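Local coordinates for Di-haem cytochrome c peroxidase family protein (Burkholderia thailandensis E264, PDB 6NX0) that is a diheme peroxidase-family enzyme with two covalently bound c-type hemes, reaches an unusually stable bis-Fe(IV) state and probably reduces peroxide through electron transfer, at residues 374-379 against 388-393; 392-397 against 449-454. All coordinates share one frame; numbering follows the deposited sequence.

Following the chain from its N terminus, residues 374-379 come first, after strand 367-368. Contact 1 brings 388-393 back against them and closes a loop of only eight residues, which includes Met382 and His383, both hydrogen-bonded to heme c #2. Contact 2 starts where contact 1 ends: the two share Asp392 and Ala393 on helix 390-399, and 449-454 on helix 444-455 closes a much longer excursion of 51 residues. The contacts therefore follow one another along the chain, neither nesting nor crossing. They also touch in space, Leu390 CD1 lying 4.0 Å from Leu454 CD1, and together tie the loop, helix 390-399 and helix 444-455 against one heme.

Contact 1 (374-379 against 388-393); sequences NVAIKE and DTLRDA. With HEC (heme c), chain C.
Ala376 and Leu390 bring their CA atoms to 6.4 Å and Glu379 and Asp388 theirs to 6.1 Å, so the 3-10 turn 375-377 with its exit faces the start of helix 390-399 in opposite chain sense. The pair belongs to the cytochrome c domain that holds heme c #2 and forms part of that heme's pocket wall. No hydrogen bond passes directly between the segments; the link is apolar at one end and water-mediated at the other. Leu390 carries the apolar end. Its CG stands anti to the backbone N (chi1 176°), which sends the branched tip into the turn: CD1 meets Val375 CG2 at 4.0 Å, the two side chains roughly perpendicular, while CD2 rests on the methyl of Ala376. Val375 CG2 and Leu390 CD1 both also touch the heme methyl CMA, CD1 at 3.8 Å, and Ala393 CB approaches the same methyl, so this corner of the porphyrin sits against hydrocarbon. Ala376 and Leu390 are further backed by helix 444-455. At the other end the carbonyls Glu379 O and Asp388 O lie 3.8 Å apart, and one water sits between them, 2.6 Å from Glu379 O; a second water joins Lys378 O to Asp388 O. Each of these waters has more acceptors nearby than protons to give, so not every possible bond can form at once. Glu379 OE1 accepts from Leu136 N. Lys378 bends at chi3 (65°) and chi4, which carries its amine to the heme propionate, where NZ gives O1A a weak bond of 3.2 Å. Helix 390-399 is itself started by Thr389, the N-cap, whose OG1 accepts from Asp392 N at 3.2 Å with an N-H...O angle of 153°.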
loop_
_atom_site.group_PDB
_atom_site.type_symbol
_atom_site.label_atom_id
_atom_site.label_comp_id
_atom_site.label_asym_id
_atom_site.label_seq_id
_atom_site.Cartn_x
_atom_site.Cartn_y
_atom_site.Cartn_z
ATOM N N ASN A 374 -2.769 -10.762 2.362
ATOM C CA ASN A 374 -3.891 -10.821 1.422
ATOM C C ASN A 374 -3.500 -10.512 -0.011
ATOM O O ASN A 374 -4.380 -10.268 -0.849
ATOM C CB ASN A 374 -5.043 -9.936 1.881
ATOM C CG ASN A 374 -5.591 -10.413 3.184
ATOM O OD1 ASN A 374 -6.184 -11.508 3.237
ATOM N ND2 ASN A 374 -5.385 -9.646 4.242
ATOM N N VAL A 375 -2.210 -10.600 -0.347
ATOM C CA VAL A 375 -1.789 -10.293 -1.719
ATOM C C VAL A 375 -2.451 -11.220 -2.725
ATOM O O VAL A 375 -2.765 -10.808 -3.849
ATOM C CB VAL A 375 -0.246 -10.321 -1.819
ATOM C CG1 VAL A 375 0.304 -11.727 -1.637
ATOM C CG2 VAL A 375 0.229 -9.673 -3.143
ATOM N N ALA A 376 -2.727 -12.473 -2.337
ATOM C CA ALA A 376 -3.167 -13.460 -3.316
ATOM C C ALA A 376 -4.621 -13.293 -3.761
ATOM O O ALA A 376 -5.063 -14.038 -4.644
ATOM C CB ALA A 376 -2.962 -14.861 -2.737
ATOM N N ILE A 377 -5.375 -12.340 -3.202
ATOM C CA ILE A 377 -6.752 -12.077 -3.622
ATOM C C ILE A 377 -6.864 -10.817 -4.457
ATOM O O ILE A 377 -7.977 -10.470 -4.893
ATOM C CB ILE A 377 -7.724 -12.007 -2.424
ATOM C CG1 ILE A 377 -7.500 -10.757 -1.560
ATOM C CG2 ILE A 377 -7.641 -13.271 -1.580
ATOM C CD1 ILE A 377 -8.471 -10.610 -0.421
ATOM N N LYS A 378 -5.754 -10.131 -4.720
ATOM C CA LYS A 378 -5.811 -8.914 -5.516
ATOM C C LYS A 378 -6.006 -9.243 -6.991
ATOM O O LYS A 378 -5.550 -10.270 -7.492
ATOM C CB LYS A 378 -4.532 -8.093 -5.341
ATOM C CG LYS A 378 -4.325 -7.565 -3.941
ATOM C CD LYS A 378 -2.900 -7.143 -3.700
ATOM C CE LYS A 378 -2.468 -5.960 -4.554
ATOM N NZ LYS A 378 -2.719 -4.667 -3.870
ATOM N N GLU A 379 -6.686 -8.340 -7.692
ATOM C CA GLU A 379 -6.919 -8.493 -9.123
ATOM C C GLU A 379 -5.787 -7.951 -9.987
ATOM O O GLU A 379 -5.675 -8.342 -11.157
ATOM C CB GLU A 379 -8.243 -7.820 -9.508
ATOM C CG GLU A 379 -9.449 -8.522 -8.894
ATOM C CD GLU A 379 -10.762 -7.866 -9.235
ATOM O OE1 GLU A 379 -10.787 -6.650 -9.488
ATOM O OE2 GLU A 379 -11.787 -8.573 -9.262
ATOM N N ASP A 388 -1.312 -8.974 -13.726
ATOM C CA ASP A 388 -2.636 -9.479 -13.371
ATOM C C ASP A 388 -2.601 -10.855 -12.723
ATOM O O ASP A 388 -3.662 -11.370 -12.360
ATOM C CB ASP A 388 -3.594 -9.482 -14.583
ATOM C CG ASP A 388 -3.212 -10.457 -15.675
ATOM O OD1 ASP A 388 -2.200 -11.156 -15.573
ATOM O OD2 ASP A 388 -3.966 -10.526 -16.679
ATOM N N THR A 389 -1.417 -11.420 -12.470
ATOM C CA THR A 389 -1.314 -12.635 -11.680
ATOM C C THR A 389 -0.204 -12.495 -10.661
ATOM O O THR A 389 0.823 -11.870 -10.933
ATOM C CB THR A 389 -1.017 -13.885 -12.509
ATOM O OG1 THR A 389 0.314 -13.808 -13.015
ATOM C CG2 THR A 389 -2.009 -14.040 -13.675
ATOM N N LEU A 390 -0.423 -13.093 -9.495
ATOM C CA LEU A 390 0.575 -13.071 -8.441
ATOM C C LEU A 390 1.860 -13.742 -8.898
ATOM O O LEU A 390 2.960 -13.276 -8.582
ATOM C CB LEU A 390 0.025 -13.754 -7.196
ATOM C CG LEU A 390 1.011 -13.895 -6.029
ATOM C CD1 LEU A 390 1.545 -12.499 -5.599
ATOM C CD2 LEU A 390 0.388 -14.621 -4.871
ATOM N N ARG A 391 1.753 -14.834 -9.665
ATOM C CA ARG A 391 2.972 -15.516 -10.086
ATOM C C ARG A 391 3.851 -14.615 -10.944
ATOM O O ARG A 391 5.081 -14.661 -10.824
ATOM C CB ARG A 391 2.657 -16.816 -10.821
ATOM C CG ARG A 391 3.942 -17.678 -10.967
ATOM C CD ARG A 391 3.784 -18.886 -11.846
ATOM N NE ARG A 391 5.001 -19.707 -11.777
ATOM C CZ ARG A 391 6.110 -19.461 -12.473
ATOM N NH1 ARG A 391 7.166 -20.266 -12.331
ATOM N NH2 ARG A 391 6.180 -18.431 -13.309
ATOM N N ASP A 392 3.252 -13.771 -11.794
ATOM C CA ASP A 392 4.047 -12.868 -12.619
ATOM C C ASP A 392 4.773 -11.846 -11.756
ATOM O O ASP A 392 5.930 -11.513 -12.027
ATOM C CB ASP A 392 3.169 -12.152 -13.657
ATOM C CG ASP A 392 2.912 -12.982 -14.901
ATOM O OD1 ASP A 392 3.448 -14.110 -15.019
ATOM O OD2 ASP A 392 2.158 -12.497 -15.764
ATOM N N ALA A 393 4.113 -11.355 -10.704
ATOM C CA ALA A 393 4.750 -10.408 -9.788
ATOM C C ALA A 393 5.974 -11.017 -9.130
ATOM O O ALA A 393 6.988 -10.333 -8.955
ATOM C CB ALA A 393 3.764 -9.942 -8.726
HETATM FE FE HEC C . 8.622 -7.025 -3.335
HETATM C CHA HEC C . 5.954 -5.155 -4.401
HETATM C CHB HEC C . 6.764 -9.892 -3.682
HETATM C CHC HEC C . 11.439 -8.936 -2.918
HETATM C CHD HEC C . 10.407 -4.207 -2.613
HETATM N NA HEC C . 6.709 -7.434 -3.873
HETATM C C1A HEC C . 5.762 -6.493 -4.231
HETATM C C2A HEC C . 4.585 -7.213 -4.641
HETATM C C3A HEC C . 4.775 -8.504 -4.345
HETATM C C4A HEC C . 6.122 -8.675 -3.860
HETATM C CMA HEC C . 3.851 -9.675 -4.670
HETATM C CAA HEC C . 3.255 -6.559 -5.082
HETATM C CBA HEC C . 2.353 -6.288 -3.891
HETATM C CGA HEC C . 1.081 -5.537 -4.201
HETATM O O1A HEC C . 0.410 -5.158 -3.193
HETATM O O2A HEC C . 0.873 -5.068 -5.355
HETATM N NB HEC C . 9.032 -9.000 -3.275
HETATM C C1B HEC C . 8.093 -10.028 -3.389
HETATM C C2B HEC C . 8.791 -11.295 -3.274
HETATM C C3B HEC C . 10.093 -11.055 -3.132
HETATM C C4B HEC C . 10.256 -9.608 -3.082
HETATM C CMB HEC C . 8.079 -12.672 -3.267
HETATM C CAB HEC C . 11.273 -12.059 -3.094
HETATM C CBB HEC C . 11.321 -12.886 -4.399
HETATM N NC HEC C . 10.529 -6.657 -2.785
HETATM C C1C HEC C . 11.552 -7.585 -2.741
HETATM C C2C HEC C . 12.759 -6.882 -2.407
HETATM C C3C HEC C . 12.461 -5.589 -2.224
HETATM C C4C HEC C . 11.055 -5.410 -2.496
HETATM C CMC HEC C . 14.099 -7.623 -2.207
HETATM C CAC HEC C . 13.366 -4.505 -1.617
HETATM C CBC HEC C . 14.576 -4.303 -2.554
HETATM N ND HEC C . 8.216 -5.053 -3.433
HETATM C C1D HEC C . 9.131 -4.050 -3.094
HETATM C C2D HEC C . 8.588 -2.793 -3.518
HETATM C C3D HEC C . 7.279 -3.076 -4.145
HETATM C C4D HEC C . 7.082 -4.494 -4.014
HETATM C CMD HEC C . 9.216 -1.410 -3.376
HETATM C CAD HEC C . 6.329 -2.058 -4.791
HETATM C CBD HEC C . 6.774 -1.849 -6.225
HETATM C CGD HEC C . 5.698 -1.172 -7.037
HETATM O O1D HEC C . 4.549 -1.060 -6.544
HETATM O O2D HEC C . 5.960 -0.907 -8.246
HETATM O O HOH W 1 -5.063 -11.916 -9.539
HETATM O O HOH W 2 -6.256 -10.720 -12.152
#

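Contact 2 (392-397 against 449-454); sequences DAVAFY and DLVAFL. With HEC (heme c), chain C.
Val394 alone supplies the touching surface of 392-397 against 449-454, meeting Leu450, Val451 and Leu454 with its two methyls. The helix axes stay 10.0 Å apart and run at 132° to each other, and the nearest CA pair is Val394 with Val451 at 7.2 Å; the methyl contacts show that this one valine spans the gap. With chi1 at 174°, CG1 lies anti to the backbone N and rests against Leu450, 4.0 Å from its CB and close to its CD1. CG2 takes the other direction, reaching Leu454 CD1 at 3.7 Å and Val451 CG2 at 4.1 Å; the side chains of Val394 and Leu454 run alongside, pointing opposite ways. Helix 444-455 packs in turn on helix 284-293, the two corresponding to the packed C- and N-terminal helices of the cytochrome c fold, and its leucines reach the heme, with Leu454 CD1 near the methyl CMB and Leu450 CD1 near CBB. Three residues after Val394 the same helix delivers Tyr397, whose OH binds the heme iron at 2.0 Å, with His305 as the other axial ligand, a His/Tyr pairing as in MauG. The ring leans over the porphyrin, its plane inclined by about 37°, with heme C4B 3.4 Å above one ring face, nearer the ring's border than its centre, and Val394 O in plane at the ring's edge.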
loop_
_atom_site.group_PDB
_atom_site.type_symbol
_atom_site.label_atom_id
_atom_site.label_comp_id
_atom_site.label_asym_id
_atom_site.label_seq_id
_atom_site.Cartn_x
_atom_site.Cartn_y
_atom_site.Cartn_z
ATOM N N ASP A 392 3.252 -13.771 -11.794
ATOM C CA ASP A 392 4.047 -12.868 -12.619
ATOM C C ASP A 392 4.773 -11.846 -11.756
ATOM O O ASP A 392 5.930 -11.513 -12.027
ATOM C CB ASP A 392 3.169 -12.152 -13.657
ATOM C CG ASP A 392 2.912 -12.982 -14.901
ATOM O OD1 ASP A 392 3.448 -14.110 -15.019
ATOM O OD2 ASP A 392 2.158 -12.497 -15.764
ATOM N N ALA A 393 4.113 -11.355 -10.704
ATOM C CA ALA A 393 4.750 -10.408 -9.788
ATOM C C ALA A 393 5.974 -11.017 -9.130
ATOM O O ALA A 393 6.988 -10.333 -8.955
ATOM C CB ALA A 393 3.764 -9.942 -8.726
ATOM N N VAL A 394 5.891 -12.297 -8.747
ATOM C CA VAL A 394 7.028 -12.971 -8.127
ATOM C C VAL A 394 8.106 -13.278 -9.165
ATOM O O VAL A 394 9.306 -13.059 -8.933
ATOM C CB VAL A 394 6.538 -14.249 -7.420
ATOM C CG1 VAL A 394 7.716 -15.068 -6.875
ATOM C CG2 VAL A 394 5.551 -13.919 -6.311
ATOM N N ALA A 395 7.702 -13.802 -10.330
ATOM C CA ALA A 395 8.658 -14.157 -11.377
ATOM C C ALA A 395 9.453 -12.946 -11.859
ATOM O O ALA A 395 10.611 -13.081 -12.260
ATOM C CB ALA A 395 7.917 -14.805 -12.549
ATOM N N PHE A 396 8.858 -11.755 -11.799
ATOM C CA PHE A 396 9.553 -10.536 -12.201
ATOM C C PHE A 396 10.887 -10.396 -11.473
ATOM O O PHE A 396 11.894 -10.023 -12.074
ATOM C CB PHE A 396 8.642 -9.331 -11.919
ATOM C CG PHE A 396 9.332 -7.993 -11.990
ATOM C CD1 PHE A 396 9.611 -7.412 -13.216
ATOM C CD2 PHE A 396 9.711 -7.328 -10.820
ATOM C CE1 PHE A 396 10.248 -6.185 -13.276
ATOM C CE2 PHE A 396 10.357 -6.101 -10.906
ATOM C CZ PHE A 396 10.611 -5.551 -12.112
ATOM N N TYR A 397 10.903 -10.669 -10.173
ATOM C CA TYR A 397 12.142 -10.544 -9.408
ATOM C C TYR A 397 13.216 -11.468 -9.932
ATOM O O TYR A 397 14.401 -11.115 -9.918
ATOM C CB TYR A 397 11.903 -10.842 -7.941
ATOM C CG TYR A 397 11.118 -9.776 -7.239
ATOM C CD1 TYR A 397 11.755 -8.649 -6.733
ATOM C CD2 TYR A 397 9.747 -9.897 -7.067
ATOM C CE1 TYR A 397 11.038 -7.673 -6.075
ATOM C CE2 TYR A 397 9.023 -8.927 -6.402
ATOM C CZ TYR A 397 9.675 -7.817 -5.920
ATOM O OH TYR A 397 8.994 -6.851 -5.259
ATOM N N ASP A 449 6.928 -22.208 -5.388
ATOM C CA ASP A 449 6.913 -22.376 -3.943
ATOM C C ASP A 449 6.725 -21.045 -3.216
ATOM O O ASP A 449 6.009 -20.985 -2.211
ATOM C CB ASP A 449 8.201 -23.062 -3.500
ATOM C CG ASP A 449 8.295 -24.518 -3.962
ATOM O OD1 ASP A 449 7.284 -25.074 -4.455
ATOM O OD2 ASP A 449 9.404 -25.105 -3.831
ATOM N N LEU A 450 7.347 -19.969 -3.724
ATOM C CA LEU A 450 7.128 -18.639 -3.165
ATOM C C LEU A 450 5.663 -18.228 -3.267
ATOM O O LEU A 450 5.093 -17.712 -2.297
ATOM C CB LEU A 450 8.016 -17.622 -3.871
ATOM C CG LEU A 450 9.487 -17.604 -3.426
ATOM C CD1 LEU A 450 10.353 -16.854 -4.438
ATOM C CD2 LEU A 450 9.620 -17.005 -2.064
ATOM N N VAL A 451 5.033 -18.472 -4.420
ATOM C CA VAL A 451 3.594 -18.208 -4.543
ATOM C C VAL A 451 2.803 -19.005 -3.510
ATOM O O VAL A 451 1.913 -18.471 -2.843
ATOM C CB VAL A 451 3.124 -18.510 -5.972
ATOM C CG1 VAL A 451 1.590 -18.461 -6.068
ATOM C CG2 VAL A 451 3.772 -17.573 -6.956
ATOM N N ALA A 452 3.128 -20.291 -3.344
ATOM C CA ALA A 452 2.435 -21.087 -2.334
ATOM C C ALA A 452 2.567 -20.464 -0.947
ATOM O O ALA A 452 1.605 -20.396 -0.176
ATOM C CB ALA A 452 2.980 -22.516 -2.327
ATOM N N PHE A 453 3.762 -19.963 -0.607
ATOM C CA PHE A 453 3.903 -19.318 0.681
ATOM C C PHE A 453 3.067 -18.042 0.767
ATOM O O PHE A 453 2.405 -17.806 1.773
ATOM C CB PHE A 453 5.374 -19.021 0.954
ATOM C CG PHE A 453 5.562 -18.161 2.135
ATOM C CD1 PHE A 453 5.208 -18.604 3.391
ATOM C CD2 PHE A 453 6.059 -16.866 1.997
ATOM C CE1 PHE A 453 5.339 -17.779 4.493
ATOM C CE2 PHE A 453 6.197 -16.039 3.092
ATOM C CZ PHE A 453 5.835 -16.481 4.338
ATOM N N LEU A 454 3.083 -17.202 -0.272
ATOM C CA LEU A 454 2.313 -15.956 -0.193
ATOM C C LEU A 454 0.828 -16.225 -0.013
ATOM O O LEU A 454 0.115 -15.419 0.592
ATOM C CB LEU A 454 2.556 -15.108 -1.434
ATOM C CG LEU A 454 3.996 -14.571 -1.545
ATOM C CD1 LEU A 454 4.151 -13.784 -2.856
ATOM C CD2 LEU A 454 4.362 -13.727 -0.320
HETATM FE FE HEC C . 8.622 -7.025 -3.335
HETATM C CHA HEC C . 5.954 -5.155 -4.401
HETATM C CHB HEC C . 6.764 -9.892 -3.682
HETATM C CHC HEC C . 11.439 -8.936 -2.918
HETATM C CHD HEC C . 10.407 -4.207 -2.613
HETATM N NA HEC C . 6.709 -7.434 -3.873
HETATM C C1A HEC C . 5.762 -6.493 -4.231
HETATM C C2A HEC C . 4.585 -7.213 -4.641
HETATM C C3A HEC C . 4.775 -8.504 -4.345
HETATM C C4A HEC C . 6.122 -8.675 -3.860
HETATM C CMA HEC C . 3.851 -9.675 -4.670
HETATM C CAA HEC C . 3.255 -6.559 -5.082
HETATM C CBA HEC C . 2.353 -6.288 -3.891
HETATM C CGA HEC C . 1.081 -5.537 -4.201
HETATM O O1A HEC C . 0.410 -5.158 -3.193
HETATM O O2A HEC C . 0.873 -5.068 -5.355
HETATM N NB HEC C . 9.032 -9.000 -3.275
HETATM C C1B HEC C . 8.093 -10.028 -3.389
HETATM C C2B HEC C . 8.791 -11.295 -3.274
HETATM C C3B HEC C . 10.093 -11.055 -3.132
HETATM C C4B HEC C . 10.256 -9.608 -3.082
HETATM C CMB HEC C . 8.079 -12.672 -3.267
HETATM C CAB HEC C . 11.273 -12.059 -3.094
HETATM C CBB HEC C . 11.321 -12.886 -4.399
HETATM N NC HEC C . 10.529 -6.657 -2.785
HETATM C C1C HEC C . 11.552 -7.585 -2.741
HETATM C C2C HEC C . 12.759 -6.882 -2.407
HETATM C C3C HEC C . 12.461 -5.589 -2.224
HETATM C C4C HEC C . 11.055 -5.410 -2.496
HETATM C CMC HEC C . 14.099 -7.623 -2.207
HETATM C CAC HEC C . 13.366 -4.505 -1.617
HETATM C CBC HEC C . 14.576 -4.303 -2.554
HETATM N ND HEC C . 8.216 -5.053 -3.433
HETATM C C1D HEC C . 9.131 -4.050 -3.094
HETATM C C2D HEC C . 8.588 -2.793 -3.518
HETATM C C3D HEC C . 7.279 -3.076 -4.145
HETATM C C4D HEC C . 7.082 -4.494 -4.014
HETATM C CMD HEC C . 9.216 -1.410 -3.376
HETATM C CAD HEC C . 6.329 -2.058 -4.791
HETATM C CBD HEC C . 6.774 -1.849 -6.225
HETATM C CGD HEC C . 5.698 -1.172 -7.037
HETATM O O1D HEC C . 4.549 -1.060 -6.544
HETATM O O2D HEC C . 5.960 -0.907 -8.246
#